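CMP-sialic acid transporter 1 (Zea mays, PDB 6I1R) probably carries CMP-sialic acid from the cytoplasm into the Golgi in exchange for CMP, which is captured here in an outward-facing transporter. Local coordinates at residues B[248-253]-B[260-265]; B[33-38]-B[207-212]. The protein carries 5 engineered substitutions. One frame throughout, in Å; residues are numbered along the deposited sequence.

Contact 1: B[248-253]-B[260-265]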
ATOM      1  N   LEU B 248     -25.669  -3.055  -1.866  1.00 65.00           N
ATOM      2  CA  LEU B 248     -27.076  -3.469  -2.002  1.00 65.88           C
ATOM      3  C   LEU B 248     -27.991  -2.268  -1.733  1.00 66.60           C
ATOM      4  O   LEU B 248     -29.039  -2.121  -2.372  1.00 67.82           O
ATOM      5  CB  LEU B 248     -27.384  -4.615  -1.032  1.00 65.63           C
ATOM      6  CG  LEU B 248     -26.738  -5.963  -1.355  1.00 65.89           C
ATOM      7  CD1 LEU B 248     -27.027  -6.975  -0.257  1.00 65.41           C
ATOM      8  CD2 LEU B 248     -27.208  -6.493  -2.703  1.00 65.61           C
ATOM      9  N   LEU B 249     -27.588  -1.422  -0.790  1.00 66.15           N
ATOM     10  CA  LEU B 249     -28.354  -0.223  -0.456  1.00 65.79           C
ATOM     11  C   LEU B 249     -28.309   0.752  -1.638  1.00 65.54           C
ATOM     12  O   LEU B 249     -29.316   1.383  -1.959  1.00 66.61           O
ATOM     13  CB  LEU B 249     -27.783   0.420   0.812  1.00 66.00           C
ATOM     14  CG  LEU B 249     -27.807  -0.448   2.069  1.00 66.76           C
ATOM     15  CD1 LEU B 249     -27.097   0.251   3.218  1.00 68.01           C
ATOM     16  CD2 LEU B 249     -29.231  -0.809   2.467  1.00 66.80           C
ATOM     17  N   VAL B 250     -27.152   0.857  -2.287  1.00 65.38           N
ATOM     18  CA  VAL B 250     -27.015   1.725  -3.457  1.00 65.83           C
ATOM     19  C   VAL B 250     -28.029   1.275  -4.517  1.00 66.92           C
ATOM     20  O   VAL B 250     -28.707   2.111  -5.113  1.00 67.93           O
ATOM     21  CB  VAL B 250     -25.574   1.734  -4.006  1.00 65.06           C
ATOM     22  CG1 VAL B 250     -25.487   2.398  -5.374  1.00 65.63           C
ATOM     23  CG2 VAL B 250     -24.608   2.396  -3.036  1.00 64.66           C
ATOM     24  N   SER B 251     -28.148  -0.037  -4.721  1.00 66.93           N
ATOM     25  CA  SER B 251     -29.080  -0.580  -5.711  1.00 66.12           C
ATOM     26  C   SER B 251     -30.519  -0.236  -5.307  1.00 63.35           C
ATOM     27  O   SER B 251     -31.304   0.230  -6.134  1.00 64.09           O
ATOM     28  CB  SER B 251     -28.895  -2.068  -5.889  1.00 67.64           C
ATOM     29  OG  SER B 251     -29.277  -2.472  -7.197  1.00 69.65           O
ATOM     30  N   TRP B 252     -30.848  -0.445  -4.035  1.00 60.41           N
ATOM     31  CA  TRP B 252     -32.169  -0.078  -3.521  1.00 58.00           C
ATOM     32  C   TRP B 252     -32.492   1.366  -3.925  1.00 57.64           C
ATOM     33  O   TRP B 252     -33.575   1.644  -4.450  1.00 55.97           O
ATOM     34  CB  TRP B 252     -32.245  -0.273  -1.999  1.00 56.35           C
ATOM     35  CG  TRP B 252     -33.643  -0.238  -1.461  1.00 54.94           C
ATOM     36  CD1 TRP B 252     -34.441  -1.306  -1.171  1.00 53.73           C
ATOM     37  CD2 TRP B 252     -34.424   0.935  -1.169  1.00 53.49           C
ATOM     38  NE1 TRP B 252     -35.659  -0.881  -0.714  1.00 52.07           N
ATOM     39  CE2 TRP B 252     -35.680   0.487  -0.705  1.00 52.75           C
ATOM     40  CE3 TRP B 252     -34.188   2.312  -1.257  1.00 52.99           C
ATOM     41  CZ2 TRP B 252     -36.689   1.373  -0.327  1.00 54.02           C
ATOM     42  CZ3 TRP B 252     -35.185   3.184  -0.883  1.00 53.87           C
ATOM     43  CH2 TRP B 252     -36.418   2.719  -0.425  1.00 54.32           C
ATOM     44  N   LEU B 253     -31.534   2.267  -3.702  1.00 59.66           N
ATOM     45  CA  LEU B 253     -31.715   3.703  -3.974  1.00 60.02           C
ATOM     46  C   LEU B 253     -31.762   3.960  -5.485  1.00 59.86           C
ATOM     47  O   LEU B 253     -32.447   4.882  -5.930  1.00 59.53           O
ATOM     48  CB  LEU B 253     -30.575   4.497  -3.328  1.00 61.07           C
ATOM     49  CG  LEU B 253     -30.604   4.600  -1.802  1.00 62.49           C
ATOM     50  CD1 LEU B 253     -29.356   5.302  -1.289  1.00 63.08           C
ATOM     51  CD2 LEU B 253     -31.851   5.326  -1.320  1.00 63.07           C
ATOM     52  N   ILE B 260     -28.927  11.422  -6.480  1.00 64.52           N
ATOM     53  CA  ILE B 260     -28.606  12.603  -5.690  1.00 65.16           C
ATOM     54  C   ILE B 260     -28.730  12.256  -4.200  1.00 65.62           C
ATOM     55  O   ILE B 260     -27.926  12.727  -3.394  1.00 67.64           O
ATOM     56  CB  ILE B 260     -29.466  13.812  -6.114  1.00 65.73           C
ATOM     57  CG1 ILE B 260     -29.170  14.203  -7.565  1.00 65.11           C
ATOM     58  CG2 ILE B 260     -29.260  14.980  -5.161  1.00 66.28           C
ATOM     59  CD1 ILE B 260     -30.180  15.138  -8.180  1.00 65.56           C
ATOM     60  N   VAL B 261     -29.693  11.411  -3.836  1.00 65.03           N
ATOM     61  CA  VAL B 261     -29.776  10.910  -2.457  1.00 64.64           C
ATOM     62  C   VAL B 261     -28.525  10.072  -2.158  1.00 65.05           C
ATOM     63  O   VAL B 261     -27.978  10.144  -1.055  1.00 64.67           O
ATOM     64  CB  VAL B 261     -31.071  10.112  -2.205  1.00 63.54           C
ATOM     65  CG1 VAL B 261     -31.030   9.359  -0.881  1.00 63.57           C
ATOM     66  CG2 VAL B 261     -32.303  11.001  -2.263  1.00 63.72           C
ATOM     67  N   LYS B 262     -28.075   9.280  -3.130  1.00 65.30           N
ATOM     68  CA  LYS B 262     -26.847   8.502  -2.970  1.00 66.72           C
ATOM     69  C   LYS B 262     -25.696   9.453  -2.615  1.00 66.40           C
ATOM     70  O   LYS B 262     -25.094   9.313  -1.555  1.00 64.58           O
ATOM     71  CB  LYS B 262     -26.535   7.697  -4.237  1.00 67.07           C
ATOM     72  CG  LYS B 262     -25.210   6.940  -4.235  1.00 67.78           C
ATOM     73  CD  LYS B 262     -24.851   6.405  -5.612  1.00 69.01           C
ATOM     74  CE  LYS B 262     -23.377   6.163  -5.881  1.00 68.51           C
ATOM     75  NZ  LYS B 262     -22.460   6.956  -5.028  1.00 68.09           N
ATOM     76  N   VAL B 263     -25.427  10.430  -3.480  1.00 66.89           N
ATOM     77  CA  VAL B 263     -24.226  11.273  -3.335  1.00 67.11           C
ATOM     78  C   VAL B 263     -24.339  12.159  -2.085  1.00 67.59           C
ATOM     79  O   VAL B 263     -23.315  12.610  -1.577  1.00 67.27           O
ATOM     80  CB  VAL B 263     -23.928  12.112  -4.595  1.00 65.68           C
ATOM     81  CG1 VAL B 263     -23.603  11.232  -5.793  1.00 65.61           C
ATOM     82  CG2 VAL B 263     -25.043  13.089  -4.933  1.00 65.42           C
ATOM     83  N   TYR B 264     -25.547  12.421  -1.586  1.00 68.55           N
ATOM     84  CA  TYR B 264     -25.675  13.105  -0.293  1.00 70.27           C
ATOM     85  C   TYR B 264     -25.265  12.142   0.832  1.00 70.53           C
ATOM     86  O   TYR B 264     -24.595  12.553   1.775  1.00 71.36           O
ATOM     87  CB  TYR B 264     -27.083  13.679  -0.094  1.00 71.67           C
ATOM     88  CG  TYR B 264     -27.225  15.126  -0.499  1.00 72.09           C
ATOM     89  CD1 TYR B 264     -26.945  16.150   0.394  1.00 72.34           C
ATOM     90  CD2 TYR B 264     -27.630  15.479  -1.775  1.00 72.42           C
ATOM     91  CE1 TYR B 264     -27.068  17.482   0.031  1.00 72.23           C
ATOM     92  CE2 TYR B 264     -27.759  16.806  -2.155  1.00 72.94           C
ATOM     93  CZ  TYR B 264     -27.477  17.812  -1.249  1.00 72.81           C
ATOM     94  OH  TYR B 264     -27.600  19.119  -1.623  1.00 73.48           O
ATOM     95  N   SER B 265     -25.641  10.867   0.719  1.00 70.42           N
ATOM     96  CA  SER B 265     -25.268   9.854   1.720  1.00 71.04           C
ATOM     97  C   SER B 265     -23.745   9.675   1.754  1.00 70.67           C
ATOM     98  O   SER B 265     -23.140   9.679   2.828  1.00 72.59           O
ATOM     99  CB  SER B 265     -25.955   8.537   1.454  1.00 72.35           C
ATOM    100  OG  SER B 265     -27.367   8.678   1.493  1.00 74.70           O
TER
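Val-250 and Lys-262 meet where the two backbones run nearest, their CA atoms 6.8 Å apart. The valine bond from CA to CB runs alongside the partner helix, and it is CG1, anti to the backbone N (chi1 168°), that makes the contact, with CG1 of Val-250 lying 4.1 Å from CD of Lys-262. It is thus the aliphatic part of the lysine that packs here, extended over its first three torsions and bent only at the last, beyond CD. One residue on, Ser-251 belongs to another interface: its OG hydrogen-bonds OD1 of Asn-195 on helix 191-216, and Trp-252 also packs against that helix, at Leu-191. These residues line one limb of an antiparallel helical hairpin, in which a very short turn joins helix 234-256 to helix 259-279; the axes of 248-253 and 260-265 are inclined at 145° and approach to 10.1 Å, a spacing at which the two segments bury only 170 Å² and touch through a few side chains. Leu-253, nearer the turn, points toward 260-265 and divides its methyls between two partners. CD2 of Leu-253 touches CG1 of Val-261 at 4.1 Å, the two side chains crossing at about a right angle, whereas CD1 of Leu-253 lies 4.4 Å from CA of Lys-262, against the opposing backbone itself. Helix 3-24 closes over this part of the hairpin: Leu-10 packs on Leu-253 and Ala-7 on Val-261, and the Ser-265 hydroxyl lies within hydrogen-bonding reach of the carbonyl O of both Ala-7 and Val-261.

Contact 2: B[33-38]-B[207-212]. With C5P (cytidine-5'-monophosphate), chain D.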
ATOM      1  N   ASP B  33      -4.622  -8.172  -0.398  1.00 87.38           N
ATOM      2  CA  ASP B  33      -4.803  -7.517  -1.688  1.00 88.74           C
ATOM      3  C   ASP B  33      -6.167  -6.813  -1.708  1.00 89.18           C
ATOM      4  O   ASP B  33      -7.206  -7.457  -1.544  1.00 89.43           O
ATOM      5  CB  ASP B  33      -4.690  -8.532  -2.832  1.00 90.05           C
ATOM      6  CG  ASP B  33      -3.861  -8.076  -4.024  1.00 91.75           C
ATOM      7  OD1 ASP B  33      -3.632  -6.857  -4.157  1.00 93.38           O
ATOM      8  OD2 ASP B  33      -3.457  -8.947  -4.818  1.00 93.39           O
ATOM      9  N   TYR B  34      -6.153  -5.498  -1.928  1.00 89.09           N
ATOM     10  CA  TYR B  34      -7.379  -4.729  -2.150  1.00 89.27           C
ATOM     11  C   TYR B  34      -7.770  -4.809  -3.634  1.00 86.74           C
ATOM     12  O   TYR B  34      -8.646  -4.075  -4.090  1.00 87.66           O
ATOM     13  CB  TYR B  34      -7.188  -3.287  -1.667  1.00 91.79           C
ATOM     14  CG  TYR B  34      -8.443  -2.508  -1.350  1.00 94.20           C
ATOM     15  CD1 TYR B  34      -9.708  -3.074  -1.441  1.00 95.67           C
ATOM     16  CD2 TYR B  34      -8.362  -1.194  -0.913  1.00 95.97           C
ATOM     17  CE1 TYR B  34     -10.852  -2.352  -1.140  1.00 96.43           C
ATOM     18  CE2 TYR B  34      -9.495  -0.458  -0.603  1.00 96.44           C
ATOM     19  CZ  TYR B  34     -10.746  -1.038  -0.717  1.00 96.31           C
ATOM     20  OH  TYR B  34     -11.870  -0.325  -0.415  1.00 94.30           O
ATOM     21  N   ALA B  35      -7.111  -5.686  -4.388  1.00 83.11           N
ATOM     22  CA  ALA B  35      -7.503  -5.994  -5.760  1.00 81.34           C
ATOM     23  C   ALA B  35      -8.615  -7.051  -5.759  1.00 78.53           C
ATOM     24  O   ALA B  35      -9.472  -7.052  -6.642  1.00 78.04           O
ATOM     25  CB  ALA B  35      -6.301  -6.468  -6.542  1.00 81.64           C
ATOM     26  N   THR B  36      -8.596  -7.933  -4.759  1.00 75.70           N
ATOM     27  CA  THR B  36      -9.480  -9.102  -4.710  1.00 73.59           C
ATOM     28  C   THR B  36     -10.779  -8.796  -3.952  1.00 71.28           C
ATOM     29  O   THR B  36     -11.749  -9.541  -4.091  1.00 71.15           O
ATOM     30  CB  THR B  36      -8.769 -10.296  -4.058  1.00 74.40           C
ATOM     31  OG1 THR B  36      -8.102  -9.828  -2.884  1.00 75.57           O
ATOM     32  CG2 THR B  36      -7.769 -10.964  -4.976  1.00 74.99           C
ATOM     33  N   ILE B  37     -10.807  -7.734  -3.147  1.00 67.61           N
ATOM     34  CA  ILE B  37     -11.975  -7.454  -2.292  1.00 65.39           C
ATOM     35  C   ILE B  37     -13.203  -7.144  -3.158  1.00 64.38           C
ATOM     36  O   ILE B  37     -14.276  -7.683  -2.893  1.00 63.59           O
ATOM     37  CB  ILE B  37     -11.675  -6.337  -1.271  1.00 64.76           C
ATOM     38  CG1 ILE B  37     -10.937  -6.902  -0.056  1.00 64.65           C
ATOM     39  CG2 ILE B  37     -12.945  -5.595  -0.867  1.00 64.60           C
ATOM     40  CD1 ILE B  37     -10.548  -5.872   0.969  1.00 65.50           C
ATOM     41  N   PRO B  38     -13.063  -6.278  -4.183  1.00 63.44           N
ATOM     42  CA  PRO B  38     -14.209  -5.949  -5.044  1.00 62.13           C
ATOM     43  C   PRO B  38     -14.838  -7.191  -5.695  1.00 61.46           C
ATOM     44  O   PRO B  38     -16.045  -7.211  -5.932  1.00 60.62           O
ATOM     45  CB  PRO B  38     -13.650  -5.018  -6.129  1.00 62.32           C
ATOM     46  CG  PRO B  38     -12.451  -4.400  -5.473  1.00 62.80           C
ATOM     47  CD  PRO B  38     -11.887  -5.523  -4.631  1.00 63.56           C
ATOM     48  N   MET B 207     -13.479 -10.568 -12.542  1.00 76.46           N
ATOM     49  CA  MET B 207     -12.725 -11.808 -12.711  1.00 80.28           C
ATOM     50  C   MET B 207     -11.815 -11.700 -13.941  1.00 80.42           C
ATOM     51  O   MET B 207     -10.644 -12.082 -13.888  1.00 80.24           O
ATOM     52  CB  MET B 207     -13.684 -12.991 -12.882  1.00 83.48           C
ATOM     53  CG  MET B 207     -13.054 -14.344 -12.629  1.00 85.94           C
ATOM     54  SD  MET B 207     -14.297 -15.601 -12.222  1.00 90.70           S
ATOM     55  CE  MET B 207     -15.312 -15.558 -13.697  1.00 89.47           C
ATOM     56  N   GLY B 208     -12.364 -11.182 -15.039  1.00 79.91           N
ATOM     57  CA  GLY B 208     -11.597 -10.944 -16.262  1.00 79.80           C
ATOM     58  C   GLY B 208     -10.449  -9.971 -16.040  1.00 80.24           C
ATOM     59  O   GLY B 208      -9.406 -10.079 -16.689  1.00 79.15           O
ATOM     60  N   TRP B 209     -10.642  -9.020 -15.127  1.00 81.82           N
ATOM     61  CA  TRP B 209      -9.591  -8.069 -14.760  1.00 82.93           C
ATOM     62  C   TRP B 209      -8.413  -8.825 -14.134  1.00 83.64           C
ATOM     63  O   TRP B 209      -7.268  -8.674 -14.563  1.00 83.88           O
ATOM     64  CB  TRP B 209     -10.146  -6.994 -13.814  1.00 83.71           C
ATOM     65  CG  TRP B 209      -9.232  -5.824 -13.611  1.00 84.37           C
ATOM     66  CD1 TRP B 209      -8.808  -4.938 -14.558  1.00 84.91           C
ATOM     67  CD2 TRP B 209      -8.636  -5.398 -12.371  1.00 84.29           C
ATOM     68  NE1 TRP B 209      -7.984  -3.998 -13.998  1.00 84.60           N
ATOM     69  CE2 TRP B 209      -7.860  -4.255 -12.658  1.00 84.20           C
ATOM     70  CE3 TRP B 209      -8.676  -5.872 -11.054  1.00 84.99           C
ATOM     71  CZ2 TRP B 209      -7.135  -3.582 -11.676  1.00 84.83           C
ATOM     72  CZ3 TRP B 209      -7.958  -5.207 -10.085  1.00 85.51           C
ATOM     73  CH2 TRP B 209      -7.198  -4.078 -10.394  1.00 85.31           C
ATOM     74  N   LEU B 210      -8.718  -9.659 -13.141  1.00 84.61           N
ATOM     75  CA  LEU B 210      -7.703 -10.443 -12.427  1.00 85.26           C
ATOM     76  C   LEU B 210      -7.025 -11.431 -13.385  1.00 84.72           C
ATOM     77  O   LEU B 210      -5.834 -11.712 -13.241  1.00 85.58           O
ATOM     78  CB  LEU B 210      -8.365 -11.179 -11.256  1.00 85.67           C
ATOM     79  CG  LEU B 210      -8.885 -10.292 -10.125  1.00 86.01           C
ATOM     80  CD1 LEU B 210      -9.811 -11.073  -9.205  1.00 86.63           C
ATOM     81  CD2 LEU B 210      -7.735  -9.687  -9.333  1.00 86.69           C
ATOM     82  N   ILE B 211      -7.777 -11.963 -14.349  1.00 84.18           N
ATOM     83  CA  ILE B 211      -7.205 -12.844 -15.372  1.00 83.53           C
ATOM     84  C   ILE B 211      -6.283 -12.017 -16.279  1.00 83.27           C
ATOM     85  O   ILE B 211      -5.227 -12.501 -16.689  1.00 85.22           O
ATOM     86  CB  ILE B 211      -8.306 -13.576 -16.170  1.00 84.27           C
ATOM     87  CG1 ILE B 211      -9.068 -14.574 -15.291  1.00 84.90           C
ATOM     88  CG2 ILE B 211      -7.726 -14.253 -17.405  1.00 84.69           C
ATOM     89  CD1 ILE B 211     -10.384 -15.036 -15.874  1.00 85.50           C
ATOM     90  N   TYR B 212      -6.677 -10.783 -16.594  1.00 81.89           N
ATOM     91  CA  TYR B 212      -5.829  -9.908 -17.404  1.00 80.22           C
ATOM     92  C   TYR B 212      -4.518  -9.636 -16.658  1.00 76.97           C
ATOM     93  O   TYR B 212      -3.437  -9.779 -17.224  1.00 74.35           O
ATOM     94  CB  TYR B 212      -6.545  -8.600 -17.755  1.00 82.51           C
ATOM     95  CG  TYR B 212      -5.872  -7.808 -18.848  1.00 84.44           C
ATOM     96  CD1 TYR B 212      -6.053  -8.137 -20.181  1.00 85.93           C
ATOM     97  CD2 TYR B 212      -5.038  -6.741 -18.552  1.00 85.71           C
ATOM     98  CE1 TYR B 212      -5.434  -7.421 -21.195  1.00 87.19           C
ATOM     99  CE2 TYR B 212      -4.411  -6.016 -19.552  1.00 86.87           C
ATOM    100  CZ  TYR B 212      -4.608  -6.357 -20.879  1.00 87.57           C
ATOM    101  OH  TYR B 212      -3.995  -5.646 -21.869  1.00 89.20           O
TER
HETATM  102  O3P C5P D 401     -19.361  -2.912  -7.741  1.00137.94           O
HETATM  103  P   C5P D 401     -18.293  -2.277  -8.599  1.00137.67           P
HETATM  104  O1P C5P D 401     -18.605  -0.867  -9.039  1.00137.21           O
HETATM  105  O2P C5P D 401     -16.885  -2.473  -8.089  1.00137.89           O
HETATM  106  O5' C5P D 401     -18.336  -3.129  -9.965  1.00134.90           O
HETATM  107  C5' C5P D 401     -17.212  -3.910 -10.368  1.00131.16           C
HETATM  108  C4' C5P D 401     -16.706  -3.412 -11.714  1.00129.83           C
HETATM  109  O4' C5P D 401     -15.692  -2.423 -11.513  1.00130.63           O
HETATM  110  C3' C5P D 401     -16.099  -4.545 -12.531  1.00128.99           C
HETATM  111  O3' C5P D 401     -16.868  -4.747 -13.723  1.00126.82           O
HETATM  112  C2' C5P D 401     -14.660  -4.136 -12.818  1.00129.70           C
HETATM  113  O2' C5P D 401     -14.382  -4.035 -14.221  1.00129.72           O
HETATM  114  C1' C5P D 401     -14.466  -2.780 -12.158  1.00130.59           C
HETATM  115  N1  C5P D 401     -13.385  -2.860 -11.172  1.00131.32           N
HETATM  116  C2  C5P D 401     -12.051  -3.017 -11.601  1.00131.00           C
HETATM  117  N3  C5P D 401     -11.050  -3.092 -10.698  1.00130.61           N
HETATM  118  C4  C5P D 401     -11.319  -3.018  -9.376  1.00130.84           C
HETATM  119  C5  C5P D 401     -12.629  -2.864  -8.939  1.00131.35           C
HETATM  120  C6  C5P D 401     -13.661  -2.786  -9.866  1.00131.55           C
HETATM  121  O2  C5P D 401     -11.795  -3.086 -12.823  1.00131.06           O
HETATM  122  N4  C5P D 401     -10.309  -3.094  -8.475  1.00130.89           N
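The nucleotide pocket is bordered here by Pro-38 at the start of helix 37-59 and by Trp-209 of helix 191-216, with Ala-35 of the preceding loop behind them at the indole edge. CB of Ala-35 lies near the ring plane, 4.1 Å from CZ3 of Trp-209. With CG anti to the backbone N (chi1 -168°), the tryptophan presents a face to the nucleotide, and N3 of the base sits 3.6 Å above the indole plane. The base is not stacked; it comes in steeply inclined, its O2, N3 and N4 edge directed at the indole, with CZ3 of Trp-209 and N4 of CMP 3.5 Å apart. Pro-38 touches a different part of the base, its CB 3.7 Å from C5 of CMP. Next to the indole, CD2 of Leu-210 packs 4.1 Å from the carbonyl O of Ala-35. Within the loop, OG1 of Thr-36 donates to O of Asp-33 at 2.9 Å from above the carbonyl plane, and is also hydrogen-bonded with OH of Tyr-232. Around this group, Leu-83 and Asn-86 of helix 76-92 touch Trp-209, Trp-224 of helix 224-227 packs on Leu-210, and Ile-37 leans on helix 234-256.

Contact 1 joins two helices adjacent in sequence, and its centre lies about 9 Å from the centre of the chain, while contact 2 brings together parts far apart in sequence, its centre about 18 Å from the centre of the chain. They share none of their helices, yet helix 234-256 of contact 1 also packs on Ile-37 of contact 2, and helix 191-216 of contact 2 on Ser-251 and Trp-252 of contact 1. Both interfaces are apolar and partly buried. Contact 1 is methyl and methylene packing, whereas contact 2 adds an aromatic face that receives the ligand directly. The nearest atoms of the two contacts are about 11 Å apart.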